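Local coordinates for PrimPol AEP domain (PP-N190) (Cyanophage S-2L, PDB 6ZP9), which probably primes and copies phage DNA as the archaeo-eukaryotic primase domain of a primase-polymerase, in a phage whose genome carries 2-aminoadenine instead of adenine, at residues Gly102-Cys107 with Ile123-Val128. Residues are numbered along the deposited sequence; the frame is centred on the assembly and turned at random.
Sequences GAWEAC and IHHYWV
A small, buried aromatic contact joins the loop 102-107, just after helix 97-102, to one side of strand 123-129. Trp104 meets His125 and Trp127 through van der Waals packing alone, with no hydrogen bond crossing between the segments. His125 and Trp127, two apart on the strand, stand on the same side of the sheet; the intervening Tyr126 turns to the other side and stacks on Phe114. The pyrrole corner of the Trp104 indole reaches the imidazole, CD1 lying 4.3 Å from ND1 of His125, an oblique approach. Trp127 is touched differently: CB of Trp104 sits at the edge of its benzo ring, near the ring plane, 4.3 Å from CZ2. With CG of Trp104 at chi1 52° from the backbone N, the indole folds back beside its own turn. One face lies against Gly102 O and Glu105 CB, the latter 3.7 Å above the ring plane. That turn is type I, closed by Glu105 N to Gly102 O at 3.1 Å. The polar atoms of both strand side chains are bonded outside the contact: ND1 of His125 to NE2 of Gln115 on the adjoining strand, and NE1 of Trp127 to the carbonyl of Pro110. Trp92 meets the His125 ring nearly at right angles, and Tyr186 packs edge-to-face with Trp127. Here an inner strand of one antiparallel sheet, between 85-90 and 114-117, receives the loop that follows a helix: aromatic packing of a post-helical turn against a sheet face, within the two-sheet AEP primase domain.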
loop_
_atom_site.group_PDB
_atom_site.type_symbol
_atom_site.label_atom_id
_atom_site.label_comp_id
_atom_site.label_asym_id
_atom_site.label_seq_id
_atom_site.Cartn_x
_atom_site.Cartn_y
_atom_site.Cartn_z
ATOM N N GLY A 102 10.046 13.350 -2.556
ATOM C CA GLY A 102 9.614 14.635 -2.046
ATOM C C GLY A 102 8.543 15.353 -2.851
ATOM O O GLY A 102 8.072 16.416 -2.431
ATOM N N ALA A 103 8.131 14.788 -3.988
ATOM C CA ALA A 103 7.277 15.519 -4.925
ATOM C C ALA A 103 5.871 15.803 -4.397
ATOM O O ALA A 103 5.152 16.606 -5.012
ATOM C CB ALA A 103 7.177 14.759 -6.251
ATOM N N TRP A 104 5.447 15.159 -3.305
ATOM C CA TRP A 104 4.136 15.470 -2.733
ATOM C C TRP A 104 4.065 16.927 -2.292
ATOM O O TRP A 104 2.985 17.528 -2.293
ATOM C CB TRP A 104 3.842 14.544 -1.545
ATOM C CG TRP A 104 4.964 14.564 -0.552
ATOM C CD1 TRP A 104 6.048 13.716 -0.508
ATOM C CD2 TRP A 104 5.152 15.509 0.503
ATOM N NE1 TRP A 104 6.886 14.075 0.521
ATOM C CE2 TRP A 104 6.364 15.174 1.155
ATOM C CE3 TRP A 104 4.409 16.599 0.972
ATOM C CZ2 TRP A 104 6.852 15.901 2.248
ATOM C CZ3 TRP A 104 4.897 17.319 2.046
ATOM C CH2 TRP A 104 6.108 16.964 2.679
ATOM N N GLU A 105 5.208 17.508 -1.920
ATOM C CA GLU A 105 5.218 18.860 -1.371
ATOM C C GLU A 105 4.867 19.894 -2.433
ATOM O O GLU A 105 4.083 20.814 -2.171
ATOM C CB GLU A 105 6.584 19.157 -0.746
ATOM C CG GLU A 105 6.596 20.416 0.096
ATOM C CD GLU A 105 7.504 20.309 1.300
ATOM O OE1 GLU A 105 8.637 19.794 1.146
ATOM O OE2 GLU A 105 7.078 20.726 2.404
ATOM N N ALA A 106 5.429 19.755 -3.637
ATOM C CA ALA A 106 5.114 20.671 -4.730
ATOM C C ALA A 106 3.677 20.522 -5.222
ATOM O O ALA A 106 3.149 21.456 -5.834
ATOM C CB ALA A 106 6.089 20.460 -5.888
ATOM N N CYS A 107 3.037 19.379 -4.973
ATOM C CA CYS A 107 1.625 19.175 -5.282
ATOM C C CYS A 107 0.685 19.888 -4.327
ATOM O O CYS A 107 -0.519 19.940 -4.602
ATOM C CB CYS A 107 1.275 17.686 -5.225
ATOM S SG CYS A 107 2.098 16.719 -6.424
ATOM N N ILE A 123 7.939 4.954 -5.579
ATOM C CA ILE A 123 7.745 5.146 -4.147
ATOM C C ILE A 123 6.252 5.082 -3.861
ATOM O O ILE A 123 5.430 5.574 -4.654
ATOM C CB ILE A 123 8.337 6.501 -3.707
ATOM C CG1 ILE A 123 9.836 6.585 -4.036
ATOM C CG2 ILE A 123 8.021 6.803 -2.224
ATOM C CD1 ILE A 123 10.721 5.567 -3.313
ATOM N N HIS A 124 5.881 4.478 -2.736
ATOM C CA HIS A 124 4.497 4.460 -2.281
ATOM C C HIS A 124 4.321 5.448 -1.132
ATOM O O HIS A 124 5.135 5.476 -0.201
ATOM C CB HIS A 124 4.090 3.052 -1.847
ATOM C CG HIS A 124 3.965 2.087 -2.988
ATOM N ND1 HIS A 124 3.525 0.790 -2.829
ATOM C CD2 HIS A 124 4.225 2.236 -4.308
ATOM C CE1 HIS A 124 3.510 0.184 -4.002
ATOM N NE2 HIS A 124 3.931 1.039 -4.917
ATOM N N HIS A 125 3.273 6.266 -1.210
ATOM C CA HIS A 125 2.982 7.291 -0.214
ATOM C C HIS A 125 1.678 6.950 0.489
ATOM O O HIS A 125 0.688 6.629 -0.172
ATOM C CB HIS A 125 2.864 8.673 -0.864
ATOM C CG HIS A 125 3.937 8.957 -1.862
ATOM N ND1 HIS A 125 5.101 9.618 -1.534
ATOM C CD2 HIS A 125 4.029 8.664 -3.181
ATOM C CE1 HIS A 125 5.865 9.717 -2.608
ATOM N NE2 HIS A 125 5.238 9.147 -3.620
ATOM N N TYR A 126 1.671 7.034 1.814
ATOM C CA TYR A 126 0.489 6.744 2.615
ATOM C C TYR A 126 0.133 7.905 3.541
ATOM O O TYR A 126 1.007 8.494 4.184
ATOM C CB TYR A 126 0.697 5.516 3.475
ATOM C CG TYR A 126 0.755 4.187 2.768
ATOM C CD1 TYR A 126 1.937 3.740 2.185
ATOM C CD2 TYR A 126 -0.352 3.353 2.743
ATOM C CE1 TYR A 126 2.007 2.505 1.587
ATOM C CE2 TYR A 126 -0.296 2.123 2.142
ATOM C CZ TYR A 126 0.882 1.700 1.573
ATOM O OH TYR A 126 0.939 0.459 0.983
ATOM N N TRP A 127 -1.159 8.194 3.647
ATOM C CA TRP A 127 -1.687 9.142 4.621
ATOM C C TRP A 127 -2.705 8.386 5.473
ATOM O O TRP A 127 -3.760 7.976 4.971
ATOM C CB TRP A 127 -2.319 10.354 3.932
ATOM C CG TRP A 127 -1.356 11.251 3.180
ATOM C CD1 TRP A 127 -0.827 12.443 3.612
ATOM C CD2 TRP A 127 -0.846 11.045 1.858
ATOM N NE1 TRP A 127 -0.009 12.978 2.641
ATOM C CE2 TRP A 127 -0.007 12.145 1.555
ATOM C CE3 TRP A 127 -1.009 10.036 0.901
ATOM C CZ2 TRP A 127 0.671 12.258 0.339
ATOM C CZ3 TRP A 127 -0.329 10.154 -0.313
ATOM C CH2 TRP A 127 0.497 11.259 -0.580
ATOM N N VAL A 128 -2.386 8.187 6.757
ATOM C CA VAL A 128 -3.180 7.339 7.643
ATOM C C VAL A 128 -4.119 8.207 8.465
ATOM O O VAL A 128 -3.713 9.251 8.990
ATOM C CB VAL A 128 -2.267 6.503 8.557
ATOM C CG1 VAL A 128 -3.107 5.608 9.459
ATOM C CG2 VAL A 128 -1.305 5.679 7.710
#